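Local structure of mevalonate kinase, putative (Leishmania major, 2HFS) at residues Pro56-Asp61 with Asp96-Phe101; Cys47-Asn52 with Arg124-Leu129; Lys6-Lys11 with Leu129-Leu134; Gly113-Asp118 with Val145-Tyr150; Glu43-Arg48 with Met100-Pro105. The protein probably catalyses the ATP-dependent phosphorylation of (R)-mevalonate to (R)-5-phosphomevalonate, an early step of isoprenoid and sterol biosynthesis. All blocks are in the same frame, centred on the assembly; numbering follows the deposited sequence.

Interaction 1 of 5, residues Pro56-Asp61 with Asp96-Phe101; sequences PGLQVD and DGLKMF
Leu58-Asp61 and Leu98-Phe101 pair as the two parallel strands of a beta-alpha-beta crossover, strand 58-62, helix 70-88 and strand 97-103. Four backbone bonds join them in the staggered pattern of a parallel pair. Leu98 N donates to Gly57 O at 2.9 Å and Met100 N to Gln59 O at 2.8 Å. In return, Gln59 N reaches Leu98 O and Asp61 N reaches Met100 O. On the face of Leu58, Val60, Leu98 and Met100, Leu58 is forked over its neighbours: CD1 lies 3.8 Å from both Leu98 CB and Met100 CB, while CD2 meets Met100 SE at 3.8 Å. Residue 100 is a selenomethionine whose extended chain runs alongside Val60, with SE 4.1 Å from Val60 CG2. His82 of helix 70-88 and Phe122 of helix 114-130 touch this apolar group. On the other face, Asp61 OD2 approaches the edge of the Phe101 ring in its plane, 3.5 Å from CD1, with carboxylate and ring 83° apart; Asp61 OD1 bonds to Gln63 NE2. The pair is thus two-sided: its apolar face meets helices, whereas the opposite face mixes Phe101 with the polar Gln59, Asp61 and exposed Lys99.

Interaction 2 of 5, residues Cys47-Asn52 with Arg124-Leu129; sequences CRLEIN and RALSEL
Leu49 and Cys47 of strand 36-52 meet Ala125, Leu126 and Leu129 of helix 114-130 in a buried contact made by apolar packing, with no hydrogen bond between the segments. The helix and strand segments lie 8.0 Å apart, axis to axis, and cross at -35°. Side chain against side chain, Leu49 carries most of it. Its CG stands anti to the carbonyl carbon (chi1 -65°), and CD1 beyond it enters the angle between two helix residues, 3.6 Å from Ala125 CB and 3.6 Å from Leu126 CD2. Cys47 SG touches the same Ala125 methyl at 3.8 Å; the backbones come closest here, Cys47 CA and Ala125 CA 6.2 Å apart. Further along, Leu129 covers the end of the strand more loosely, its CD2 4.4 Å from both Leu49 CB and Ile51 CG2.

Side chains also press on backbone atoms. Ala125 CB lies 3.7 Å from Cys47 O, Leu129 CD1 lies 3.9 Å from Leu49 O, and Leu49 CD1 reaches the amide N of Leu126. The polar groups of the helix find partners around the contact: Arg124 forms a salt bridge with Asp136, and Glu128 OE1 accepts from Asn16 ND2 and the Gly14 amide. A helix laid along a sheet through aliphatic side chains is the alpha/beta layering of the GHMP kinase N-terminal domain, a ribosomal protein S5-like fold.

Interaction 3 of 5, residues Lys6-Lys11 with Leu129-Leu134; sequences KPVKSK and LYQLNL
Val8 and Lys9 both donate their amides to Leu129 O, which stands in the last turn of helix 114-130. The two bonds are each 2.9 Å long, Val8 N to Leu129 O being more bent (146° at the hydrogen) and Lys9 N to Leu129 O straighter (168°). Both donors lie in the carbonyl plane, and consecutive amides of the N-terminal segment thus grip one oxygen of a buried residue. The neighbouring carbonyls have their own partners. A water stands 2.7 Å from Tyr130 O and 2.8 Å from Lys6 O; it can donate to either, although further acceptors compete for its protons. Glu128 O takes the side-chain NE2 of Gln131, and Ser127 O probably accepts from Leu132 N. The charged end of Lys9 turns to Glu128, with NZ in a salt bridge to OE2 and a further bond to Thr13 OG1.

Around these bonds the packing is close. Pro7 lies side by side with Tyr130, CG 3.4 Å from CE1, and Lys6 C and Pro7 N come to the same CD1-CE1 side of the ring, Lys6 C 3.4 Å from Tyr130 CD1. Val8 crosses Gln131 at about a right angle; Gln131 CG, anti to the carbonyl carbon (chi1 -68°), is the atom that meets it, 3.7 Å from both Val8 CB and CG1. Leu129 CG sits 3.5 Å from Lys9 O. Gln131 has positive phi, with two bonds back into the last turn: the helix closes in a Schellman motif, over which the N-terminal segment is laid as an additional cover.

Interaction 4 of 5, residues Gly113-Asp118 with Val145-Tyr150; sequences GASASD and VGEGGY
Ser115 OG donates to Glu147 OE2 at 2.7 Å, and OE2 receives it on its syn lone pair. Serine reaches it because OG takes the crowded position between the backbone N and the carbonyl carbon (chi1 75°). The second carboxylate oxygen is tied back through a water, which donates to Glu147 OE1 at 2.9 Å and accepts from Ala116 N at 3.2 Å. Glu147 is therefore held at both oxygens by the first turn of helix 114-130, directly and through water. Farther up the helix, Tyr150 OH lies 3.0 Å from Asp118 OD2, a probable bond, though the hydroxyl proton has another acceptor within reach. Asp118 crosses Tyr150 at about a right angle, its carboxylate 67° from the ring plane, and is itself positioned by helix 70-88: OD2 accepts from Gln78 NE2 and OD1 from His82 NE2.

Packing completes the contact. Ser115 CB stands 3.3 Å from the centroid of the Tyr150 ring and 4° off its normal, a close CH-pi contact over the middle of one face; all six ring carbons are nearly equidistant from it. Ala116 CB rests 3.5 Å from Glu147 OE1. Asp158 of helix 157-164 touches both Ala116 and Glu147. Gly113 occupies the N-cap position of the helix. The Gly-Ala-Ser-Ala-Ser start of the helix matches the second conserved motif of GHMP kinases, whose loop in relatives wraps the ATP phosphates; a serine there and a glutamate like Glu147 ligate magnesium in related mevalonate kinases, so the pair probably borders the active site.

Interaction 5 of 5, residues Glu43-Arg48 with Met100-Pro105; sequences EYTECR and MFIGGP
Tyr44 packs on Pro105 at one end of an antiparallel strand pair, 36-52 with 97-103, central to the mixed sheet of the GHMP N-terminal domain. The segments run at 164° to each other. From CB, Tyr44 turns so that CG lies between the backbone N and the carbonyl carbon (chi1 59°), bringing CG to 4.0 Å from Pro105 CD. Beyond it the ring spreads under the proline: CE1 is 3.9 Å from Gly104 CA, while CZ comes to 3.5 Å from Pro105 CD. That CD stands over the ring centre, 10° off the normal, in a CH-pi contact. Glu46 CB is at the ring edge, in plane. The tip, OH, is 4.1 Å from Pro105 CD and bonds to Lys15 NZ.

Along the strands, Gly103 N donates to Glu46 O at 2.8 Å. Glu46 N bonds in return to Gly103 O from well above the carbonyl plane. Arg48 and Phe101 form a regular hydrogen-bonded pair, with Phe101 N 2.8 Å from Arg48 O and Arg48 N bonding back to Phe101 O. Cys47, Met100 and Thr45 touch helix 114-130 (at Ala121, Phe122 and Ser117), while Ile102 packs beside Val60. Between the strands, Thr45 CG2 meets Ile102 CG2 at 3.6 Å, and Cys47 SG touches the terminal methyl CE of Met100 at 3.7 Å.

Overall arrangement
Interactions 1 and 5 share strand 97-103, binding it on one side to strand 58-62 in parallel and on the other to strand 36-52 in antiparallel fashion; both rely on backbone hydrogen bonds and are only partly buried. Interaction 2 is a buried layer of apolar side chains, without hydrogen bonds between its segments, joining that sheet to helix 114-130. The same helix carries interaction 3 at its C-terminal end, about 21 Å (centre to centre) from interaction 4 at its N-terminal end. Interaction 3 lies largely near the surface and satisfies carbonyls; interaction 4 is buried, with a serine-carboxylate hydrogen bond, a water bridge and a CH-pi contact, and is the nearest of the five to the centre of the chain.

Interaction 1 of 5, residues Pro56-Asp61 with Asp96-Phe101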
# COMPACT_ATOMS: atom_id res chain seq x y z
N PRO A 56 8.13 24.17 -21.08
CA PRO A 56 6.97 24.19 -20.19
C PRO A 56 6.56 22.80 -19.73
O PRO A 56 6.90 21.79 -20.39
CB PRO A 56 5.86 24.78 -21.07
CG PRO A 56 6.55 25.36 -22.27
CD PRO A 56 7.77 24.53 -22.47
N GLY A 57 5.83 22.75 -18.61
CA GLY A 57 5.26 21.51 -18.10
C GLY A 57 6.21 20.55 -17.40
O GLY A 57 7.36 20.87 -17.08
N LEU A 58 5.70 19.34 -17.16
CA LEU A 58 6.38 18.33 -16.37
C LEU A 58 6.80 17.18 -17.28
O LEU A 58 5.95 16.47 -17.84
CB LEU A 58 5.46 17.82 -15.24
CG LEU A 58 5.99 16.76 -14.27
CD1 LEU A 58 7.12 17.35 -13.42
CD2 LEU A 58 4.86 16.21 -13.40
N GLN A 59 8.10 16.99 -17.42
CA GLN A 59 8.62 15.89 -18.24
C GLN A 59 8.88 14.68 -17.35
O GLN A 59 9.69 14.77 -16.44
CB GLN A 59 9.93 16.31 -18.92
CG GLN A 59 9.86 17.61 -19.73
CD GLN A 59 8.67 17.69 -20.67
OE1 GLN A 59 8.37 16.73 -21.40
NE2 GLN A 59 7.97 18.82 -20.65
N VAL A 60 8.20 13.57 -17.61
CA VAL A 60 8.32 12.41 -16.72
C VAL A 60 9.20 11.33 -17.29
O VAL A 60 8.97 10.83 -18.41
CB VAL A 60 6.95 11.77 -16.34
CG1 VAL A 60 7.15 10.53 -15.42
CG2 VAL A 60 6.06 12.77 -15.65
N ASP A 61 10.20 10.97 -16.49
CA ASP A 61 11.14 9.91 -16.82
C ASP A 61 10.95 8.82 -15.77
O ASP A 61 11.60 8.82 -14.72
CB ASP A 61 12.56 10.48 -16.87
CG ASP A 61 13.62 9.45 -17.22
OD1 ASP A 61 13.30 8.32 -17.72
OD2 ASP A 61 14.83 9.72 -17.02
N ASP A 96 8.99 28.02 -17.42
CA ASP A 96 9.98 26.96 -17.19
C ASP A 96 9.30 25.80 -16.50
O ASP A 96 8.53 25.98 -15.55
CB ASP A 96 11.10 27.44 -16.28
CG ASP A 96 11.90 28.56 -16.88
OD1 ASP A 96 11.85 28.74 -18.13
OD2 ASP A 96 12.61 29.32 -16.17
N GLY A 97 9.61 24.59 -16.96
CA GLY A 97 8.98 23.39 -16.45
C GLY A 97 9.92 22.64 -15.53
O GLY A 97 10.86 23.22 -14.96
N LEU A 98 9.65 21.35 -15.38
CA LEU A 98 10.44 20.47 -14.54
C LEU A 98 10.72 19.16 -15.26
O LEU A 98 9.87 18.63 -15.98
CB LEU A 98 9.70 20.16 -13.22
CG LEU A 98 9.40 21.30 -12.22
CD1 LEU A 98 8.56 20.81 -11.04
CD2 LEU A 98 10.67 21.96 -11.69
N LYS A 99 11.91 18.62 -15.05
CA LYS A 99 12.18 17.25 -15.39
C LYS A 99 12.02 16.43 -14.13
O LYS A 99 12.59 16.78 -13.09
CB LYS A 99 13.59 17.10 -15.98
CG LYS A 99 13.65 17.50 -17.46
CD LYS A 99 15.08 17.55 -17.99
CE LYS A 99 15.52 16.25 -18.60
NZ LYS A 99 16.86 16.39 -19.25
N MSE A 100 11.25 15.35 -14.23
CA MSE A 100 10.93 14.46 -13.11
C MSE A 100 11.57 13.10 -13.39
O MSE A 100 11.33 12.48 -14.44
CB MSE A 100 9.41 14.34 -13.01
CG MSE A 100 8.91 13.61 -11.78
SE MSE A 100 6.93 13.55 -11.71
CE MSE A 100 6.83 12.46 -10.15
N PHE A 101 12.40 12.62 -12.47
CA PHE A 101 12.90 11.25 -12.57
C PHE A 101 12.24 10.40 -11.50
O PHE A 101 12.23 10.80 -10.33
CB PHE A 101 14.42 11.23 -12.41
CG PHE A 101 15.00 9.84 -12.43
CD1 PHE A 101 15.37 9.25 -13.64
CD2 PHE A 101 15.18 9.13 -11.25
CE1 PHE A 101 15.91 7.96 -13.67
CE2 PHE A 101 15.71 7.82 -11.27
CZ PHE A 101 16.08 7.24 -12.47

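Interaction 2 of 5, residues Cys47-Asn52 with Arg124-Leu129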
# COMPACT_ATOMS: atom_id res chain seq x y z
N CYS A 47 11.36 10.25 -5.99
CA CYS A 47 11.19 11.28 -7.02
C CYS A 47 12.33 12.30 -6.92
O CYS A 47 12.66 12.79 -5.82
CB CYS A 47 9.81 11.97 -6.90
SG CYS A 47 9.64 13.42 -7.97
N ARG A 48 12.95 12.59 -8.06
CA ARG A 48 13.96 13.63 -8.19
C ARG A 48 13.42 14.63 -9.19
O ARG A 48 12.82 14.24 -10.22
CB ARG A 48 15.28 13.06 -8.74
CG ARG A 48 16.06 12.14 -7.82
CD ARG A 48 17.35 11.57 -8.46
NE ARG A 48 18.40 12.59 -8.58
CZ ARG A 48 19.71 12.36 -8.67
NH1 ARG A 48 20.19 11.12 -8.64
NH2 ARG A 48 20.56 13.38 -8.77
N LEU A 49 13.65 15.91 -8.90
CA LEU A 49 13.20 17.01 -9.73
C LEU A 49 14.34 17.97 -10.07
O LEU A 49 15.24 18.15 -9.27
CB LEU A 49 12.12 17.79 -9.00
CG LEU A 49 10.80 17.08 -8.69
CD1 LEU A 49 9.93 18.06 -7.92
CD2 LEU A 49 10.10 16.65 -9.99
N GLU A 50 14.27 18.57 -11.25
CA GLU A 50 15.09 19.71 -11.58
C GLU A 50 14.39 20.62 -12.57
O GLU A 50 13.51 20.19 -13.31
CB GLU A 50 16.42 19.26 -12.13
CG GLU A 50 16.31 18.36 -13.34
CD GLU A 50 17.68 17.93 -13.79
OE1 GLU A 50 18.27 17.05 -13.13
OE2 GLU A 50 18.17 18.50 -14.77
N ILE A 51 14.78 21.89 -12.56
CA ILE A 51 14.19 22.89 -13.43
C ILE A 51 14.47 22.58 -14.89
O ILE A 51 15.48 21.94 -15.21
CB ILE A 51 14.63 24.32 -13.00
CG1 ILE A 51 16.16 24.50 -13.08
CG2 ILE A 51 14.14 24.61 -11.58
CD1 ILE A 51 16.64 25.93 -12.68
N ASN A 52 13.54 22.95 -15.76
CA ASN A 52 13.68 22.72 -17.20
C ASN A 52 13.47 24.08 -17.87
O ASN A 52 12.37 24.39 -18.29
CB ASN A 52 12.65 21.67 -17.66
CG ASN A 52 13.13 20.85 -18.87
OD1 ASN A 52 14.31 20.85 -19.22
ND2 ASN A 52 12.20 20.14 -19.49
N ARG A 124 6.93 15.50 -1.69
CA ARG A 124 8.16 15.73 -0.95
C ARG A 124 9.22 16.44 -1.81
O ARG A 124 9.83 17.40 -1.35
CB ARG A 124 8.71 14.41 -0.39
CG ARG A 124 7.89 13.85 0.80
CD ARG A 124 8.64 12.79 1.63
NE ARG A 124 7.83 12.23 2.71
CZ ARG A 124 7.53 12.85 3.84
NH1 ARG A 124 7.97 14.09 4.08
NH2 ARG A 124 6.79 12.23 4.74
N ALA A 125 9.42 15.98 -3.04
CA ALA A 125 10.40 16.61 -3.95
C ALA A 125 10.03 18.05 -4.29
O ALA A 125 10.91 18.90 -4.37
CB ALA A 125 10.57 15.79 -5.21
N LEU A 126 8.74 18.30 -4.52
CA LEU A 126 8.25 19.65 -4.75
C LEU A 126 8.52 20.51 -3.52
O LEU A 126 9.00 21.67 -3.65
CB LEU A 126 6.75 19.65 -5.10
CG LEU A 126 6.37 19.06 -6.46
CD1 LEU A 126 4.84 18.85 -6.55
CD2 LEU A 126 6.85 19.96 -7.61
N SER A 127 8.24 19.96 -2.34
CA SER A 127 8.53 20.69 -1.11
C SER A 127 10.00 21.09 -1.09
O SER A 127 10.33 22.23 -0.77
CB SER A 127 8.19 19.86 0.13
OG SER A 127 8.44 20.61 1.31
N GLU A 128 10.87 20.15 -1.45
CA GLU A 128 12.29 20.49 -1.50
C GLU A 128 12.56 21.62 -2.48
O GLU A 128 13.13 22.64 -2.11
CB GLU A 128 13.19 19.30 -1.84
CG GLU A 128 14.65 19.72 -1.83
CD GLU A 128 15.65 18.60 -2.00
OE1 GLU A 128 15.28 17.42 -1.93
OE2 GLU A 128 16.85 18.92 -2.21
N LEU A 129 12.13 21.43 -3.73
CA LEU A 129 12.57 22.30 -4.81
C LEU A 129 12.01 23.71 -4.65
O LEU A 129 12.69 24.69 -4.93
CB LEU A 129 12.16 21.72 -6.15
CG LEU A 129 12.94 22.29 -7.34
CD1 LEU A 129 14.20 21.48 -7.52
CD2 LEU A 129 12.10 22.19 -8.58

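Interaction 3 of 5, residues Lys6-Lys11 with Leu129-Leu134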
# COMPACT_ATOMS: atom_id res chain seq x y z
N LYS A 6 7.43 29.92 -6.47
CA LYS A 6 8.54 29.98 -7.41
C LYS A 6 9.64 29.03 -6.95
O LYS A 6 9.83 28.86 -5.74
CB LYS A 6 9.06 31.42 -7.52
CG LYS A 6 9.42 31.85 -8.95
CD LYS A 6 10.93 31.78 -9.22
CE LYS A 6 11.22 31.99 -10.69
NZ LYS A 6 12.68 31.91 -10.97
N PRO A 7 10.34 28.37 -7.89
CA PRO A 7 11.38 27.40 -7.53
C PRO A 7 12.57 28.06 -6.86
O PRO A 7 13.09 29.07 -7.37
CB PRO A 7 11.80 26.78 -8.87
CG PRO A 7 10.75 27.17 -9.84
CD PRO A 7 10.20 28.47 -9.36
N VAL A 8 12.97 27.51 -5.73
CA VAL A 8 14.06 28.06 -4.95
C VAL A 8 15.34 27.32 -5.31
O VAL A 8 16.37 27.96 -5.54
CB VAL A 8 13.78 28.01 -3.44
CG1 VAL A 8 14.96 28.58 -2.65
CG2 VAL A 8 12.54 28.80 -3.11
N LYS A 9 15.27 25.99 -5.37
CA LYS A 9 16.37 25.16 -5.83
C LYS A 9 16.28 24.86 -7.36
O LYS A 9 15.20 24.92 -7.95
CB LYS A 9 16.41 23.84 -5.03
CG LYS A 9 16.62 24.01 -3.53
CD LYS A 9 16.82 22.67 -2.81
CE LYS A 9 18.15 21.99 -3.16
NZ LYS A 9 18.61 21.07 -2.08
N SER A 10 17.42 24.53 -7.98
CA SER A 10 17.44 24.18 -9.40
C SER A 10 17.36 22.66 -9.61
O SER A 10 17.02 22.18 -10.70
CB SER A 10 18.68 24.77 -10.09
OG SER A 10 19.87 24.18 -9.63
N LYS A 11 17.67 21.91 -8.57
CA LYS A 11 17.68 20.46 -8.62
C LYS A 11 17.55 19.98 -7.18
O LYS A 11 18.18 20.55 -6.30
CB LYS A 11 19.02 20.00 -9.24
CG LYS A 11 19.23 18.50 -9.37
CD LYS A 11 20.70 18.19 -9.83
CE LYS A 11 20.85 16.70 -10.18
NZ LYS A 11 22.15 16.34 -10.87
N LEU A 129 12.13 21.43 -3.73
CA LEU A 129 12.57 22.30 -4.81
C LEU A 129 12.01 23.71 -4.65
O LEU A 129 12.69 24.69 -4.93
CB LEU A 129 12.16 21.72 -6.15
CG LEU A 129 12.94 22.29 -7.34
CD1 LEU A 129 14.20 21.48 -7.52
CD2 LEU A 129 12.10 22.19 -8.58
N TYR A 130 10.76 23.79 -4.17
CA TYR A 130 10.09 25.06 -3.92
C TYR A 130 10.28 25.55 -2.47
O TYR A 130 9.76 26.61 -2.08
CB TYR A 130 8.61 24.96 -4.33
CG TYR A 130 8.49 24.80 -5.84
CD1 TYR A 130 8.25 25.90 -6.65
CD2 TYR A 130 8.66 23.55 -6.46
CE1 TYR A 130 8.16 25.77 -8.05
CE2 TYR A 130 8.59 23.41 -7.85
CZ TYR A 130 8.36 24.52 -8.63
OH TYR A 130 8.26 24.36 -9.99
N GLN A 131 11.06 24.80 -1.70
CA GLN A 131 11.32 25.06 -0.27
C GLN A 131 10.04 25.41 0.49
O GLN A 131 9.91 26.49 1.07
CB GLN A 131 12.39 26.16 -0.08
CG GLN A 131 13.80 25.79 -0.50
CD GLN A 131 14.50 24.88 0.49
OE1 GLN A 131 14.98 25.34 1.53
NE2 GLN A 131 14.59 23.60 0.15
N LEU A 132 9.10 24.47 0.49
CA LEU A 132 7.78 24.71 1.07
C LEU A 132 7.74 24.29 2.52
O LEU A 132 6.80 24.64 3.24
CB LEU A 132 6.69 23.97 0.29
CG LEU A 132 6.61 24.24 -1.22
CD1 LEU A 132 5.60 23.31 -1.86
CD2 LEU A 132 6.28 25.72 -1.51
N ASN A 133 8.75 23.52 2.93
CA ASN A 133 8.84 22.96 4.29
C ASN A 133 7.53 22.30 4.72
O ASN A 133 7.03 22.54 5.83
CB ASN A 133 9.24 24.04 5.31
CG ASN A 133 10.61 24.64 5.04
OD1 ASN A 133 10.74 25.85 4.89
ND2 ASN A 133 11.63 23.79 4.99
N LEU A 134 6.96 21.47 3.84
CA LEU A 134 5.75 20.72 4.17
C LEU A 134 5.99 19.84 5.40
O LEU A 134 7.05 19.21 5.54
CB LEU A 134 5.31 19.86 2.99
CG LEU A 134 4.22 20.33 2.02
CD1 LEU A 134 4.16 21.86 1.82
CD2 LEU A 134 4.30 19.58 0.68
O HOH W 1 8.35 28.61 -3.33

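Interaction 4 of 5, residues Gly113-Asp118 with Val145-Tyr150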
# COMPACT_ATOMS: atom_id res chain seq x y z
N GLY A 113 -0.03 -0.10 -3.17
CA GLY A 113 -0.17 1.36 -2.91
C GLY A 113 0.81 2.25 -3.67
O GLY A 113 1.18 3.34 -3.21
N ALA A 114 1.21 1.79 -4.86
CA ALA A 114 2.26 2.45 -5.62
C ALA A 114 1.88 3.84 -6.11
O ALA A 114 2.74 4.73 -6.20
CB ALA A 114 2.69 1.58 -6.80
N SER A 115 0.60 4.04 -6.43
CA SER A 115 0.16 5.35 -6.88
C SER A 115 0.31 6.38 -5.75
O SER A 115 0.78 7.50 -6.00
CB SER A 115 -1.25 5.31 -7.53
OG SER A 115 -2.29 5.17 -6.59
N ALA A 116 -0.04 6.00 -4.52
CA ALA A 116 0.23 6.85 -3.37
C ALA A 116 1.72 7.12 -3.16
O ALA A 116 2.10 8.25 -2.89
CB ALA A 116 -0.40 6.29 -2.09
N SER A 117 2.56 6.08 -3.28
CA SER A 117 4.03 6.23 -3.13
C SER A 117 4.56 7.25 -4.13
O SER A 117 5.44 8.05 -3.79
CB SER A 117 4.78 4.91 -3.31
OG SER A 117 4.08 3.81 -2.74
N ASP A 118 3.99 7.19 -5.34
CA ASP A 118 4.26 8.16 -6.42
C ASP A 118 3.94 9.58 -5.97
O ASP A 118 4.86 10.43 -5.92
CB ASP A 118 3.47 7.74 -7.67
CG ASP A 118 3.70 8.64 -8.89
OD1 ASP A 118 4.47 9.63 -8.83
OD2 ASP A 118 3.14 8.40 -9.97
N VAL A 145 -4.82 14.48 -2.22
CA VAL A 145 -5.44 15.24 -3.30
C VAL A 145 -5.03 14.59 -4.62
O VAL A 145 -5.86 14.36 -5.50
CB VAL A 145 -5.03 16.75 -3.24
CG1 VAL A 145 -5.21 17.44 -4.59
CG2 VAL A 145 -5.78 17.47 -2.11
N GLY A 146 -3.75 14.24 -4.73
CA GLY A 146 -3.23 13.73 -5.99
C GLY A 146 -3.76 12.36 -6.31
O GLY A 146 -3.99 12.04 -7.48
N GLU A 147 -3.95 11.54 -5.27
CA GLU A 147 -4.55 10.21 -5.39
C GLU A 147 -5.94 10.30 -6.02
O GLU A 147 -6.47 9.30 -6.52
CB GLU A 147 -4.65 9.57 -4.01
CG GLU A 147 -3.40 8.84 -3.55
CD GLU A 147 -3.22 7.52 -4.28
OE1 GLU A 147 -3.51 6.46 -3.67
OE2 GLU A 147 -2.80 7.55 -5.46
N GLY A 148 -6.52 11.49 -5.99
CA GLY A 148 -7.77 11.77 -6.69
C GLY A 148 -7.68 11.60 -8.20
O GLY A 148 -8.69 11.49 -8.87
N GLY A 149 -6.45 11.60 -8.74
CA GLY A 149 -6.22 11.44 -10.18
C GLY A 149 -6.18 9.99 -10.66
O GLY A 149 -6.34 9.72 -11.86
N TYR A 150 -5.95 9.07 -9.73
CA TYR A 150 -6.05 7.63 -10.01
C TYR A 150 -7.46 7.11 -9.70
O TYR A 150 -8.19 7.72 -8.90
CB TYR A 150 -5.01 6.85 -9.20
CG TYR A 150 -3.58 7.02 -9.64
CD1 TYR A 150 -2.77 8.02 -9.10
CD2 TYR A 150 -3.02 6.16 -10.59
CE1 TYR A 150 -1.44 8.17 -9.50
CE2 TYR A 150 -1.68 6.31 -11.00
CZ TYR A 150 -0.91 7.32 -10.46
OH TYR A 150 0.42 7.46 -10.84
O HOH W 2 -2.33 3.89 -4.03

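Interaction 5 of 5, residues Glu43-Arg48 with Met100-Pro105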
# COMPACT_ATOMS: atom_id res chain seq x y z
N GLU A 43 10.46 -0.45 1.43
CA GLU A 43 10.68 -0.33 -0.01
C GLU A 43 9.86 0.83 -0.54
O GLU A 43 8.72 1.01 -0.14
CB GLU A 43 10.29 -1.65 -0.69
CG GLU A 43 11.30 -2.77 -0.43
CD GLU A 43 11.25 -3.46 0.94
OE1 GLU A 43 10.29 -3.31 1.72
OE2 GLU A 43 12.21 -4.21 1.23
N TYR A 44 10.44 1.62 -1.44
CA TYR A 44 9.91 2.96 -1.67
C TYR A 44 10.04 3.35 -3.12
O TYR A 44 10.78 2.72 -3.90
CB TYR A 44 10.68 3.97 -0.81
CG TYR A 44 12.15 3.99 -1.09
CD1 TYR A 44 12.69 4.87 -2.03
CD2 TYR A 44 13.01 3.11 -0.44
CE1 TYR A 44 14.04 4.88 -2.32
CE2 TYR A 44 14.39 3.11 -0.71
CZ TYR A 44 14.88 3.99 -1.66
OH TYR A 44 16.22 4.02 -1.93
N THR A 45 9.31 4.40 -3.47
CA THR A 45 9.45 5.03 -4.76
C THR A 45 10.11 6.39 -4.47
O THR A 45 9.71 7.10 -3.51
CB THR A 45 8.06 5.22 -5.40
OG1 THR A 45 7.56 3.94 -5.84
CG2 THR A 45 8.14 6.03 -6.67
N GLU A 46 11.15 6.73 -5.24
CA GLU A 46 11.83 8.03 -5.09
C GLU A 46 11.55 8.96 -6.28
O GLU A 46 11.48 8.49 -7.43
CB GLU A 46 13.33 7.82 -4.88
CG GLU A 46 14.12 9.13 -4.90
CD GLU A 46 15.61 8.96 -4.62
OE1 GLU A 46 16.16 7.88 -4.91
OE2 GLU A 46 16.22 9.93 -4.10
N CYS A 47 11.36 10.25 -5.99
CA CYS A 47 11.19 11.28 -7.02
C CYS A 47 12.33 12.30 -6.92
O CYS A 47 12.66 12.79 -5.82
CB CYS A 47 9.81 11.97 -6.90
SG CYS A 47 9.64 13.42 -7.97
N ARG A 48 12.95 12.59 -8.06
CA ARG A 48 13.96 13.63 -8.19
C ARG A 48 13.42 14.63 -9.19
O ARG A 48 12.82 14.24 -10.22
CB ARG A 48 15.28 13.06 -8.74
CG ARG A 48 16.06 12.14 -7.82
CD ARG A 48 17.35 11.57 -8.46
NE ARG A 48 18.40 12.59 -8.58
CZ ARG A 48 19.71 12.36 -8.67
NH1 ARG A 48 20.19 11.12 -8.64
NH2 ARG A 48 20.56 13.38 -8.77
N MSE A 100 11.25 15.35 -14.23
CA MSE A 100 10.93 14.46 -13.11
C MSE A 100 11.57 13.10 -13.39
O MSE A 100 11.33 12.48 -14.44
CB MSE A 100 9.41 14.34 -13.01
CG MSE A 100 8.91 13.61 -11.78
SE MSE A 100 6.93 13.55 -11.71
CE MSE A 100 6.83 12.46 -10.15
N PHE A 101 12.40 12.62 -12.47
CA PHE A 101 12.90 11.25 -12.57
C PHE A 101 12.24 10.40 -11.50
O PHE A 101 12.23 10.80 -10.33
CB PHE A 101 14.42 11.23 -12.41
CG PHE A 101 15.00 9.84 -12.43
CD1 PHE A 101 15.37 9.25 -13.64
CD2 PHE A 101 15.18 9.13 -11.25
CE1 PHE A 101 15.91 7.96 -13.67
CE2 PHE A 101 15.71 7.82 -11.27
CZ PHE A 101 16.08 7.24 -12.47
N ILE A 102 11.64 9.27 -11.88
CA ILE A 102 11.01 8.40 -10.85
C ILE A 102 11.72 7.07 -10.72
O ILE A 102 11.87 6.34 -11.72
CB ILE A 102 9.49 8.13 -11.09
CG1 ILE A 102 8.77 9.33 -11.73
CG2 ILE A 102 8.81 7.72 -9.77
CD1 ILE A 102 7.31 9.02 -12.05
N GLY A 103 12.11 6.73 -9.49
CA GLY A 103 12.90 5.53 -9.21
C GLY A 103 12.54 4.83 -7.92
O GLY A 103 11.36 4.67 -7.58
N GLY A 104 13.57 4.34 -7.22
CA GLY A 104 13.36 3.60 -5.95
C GLY A 104 13.05 2.13 -6.22
O GLY A 104 12.64 1.79 -7.33
N PRO A 105 13.25 1.25 -5.24
CA PRO A 105 13.17 -0.21 -5.48
C PRO A 105 11.77 -0.80 -5.42
O PRO A 105 11.59 -1.94 -5.82
CB PRO A 105 14.04 -0.80 -4.36
CG PRO A 105 13.83 0.12 -3.25
CD PRO A 105 13.61 1.54 -3.83
O HOH W 3 9.30 2.55 -7.34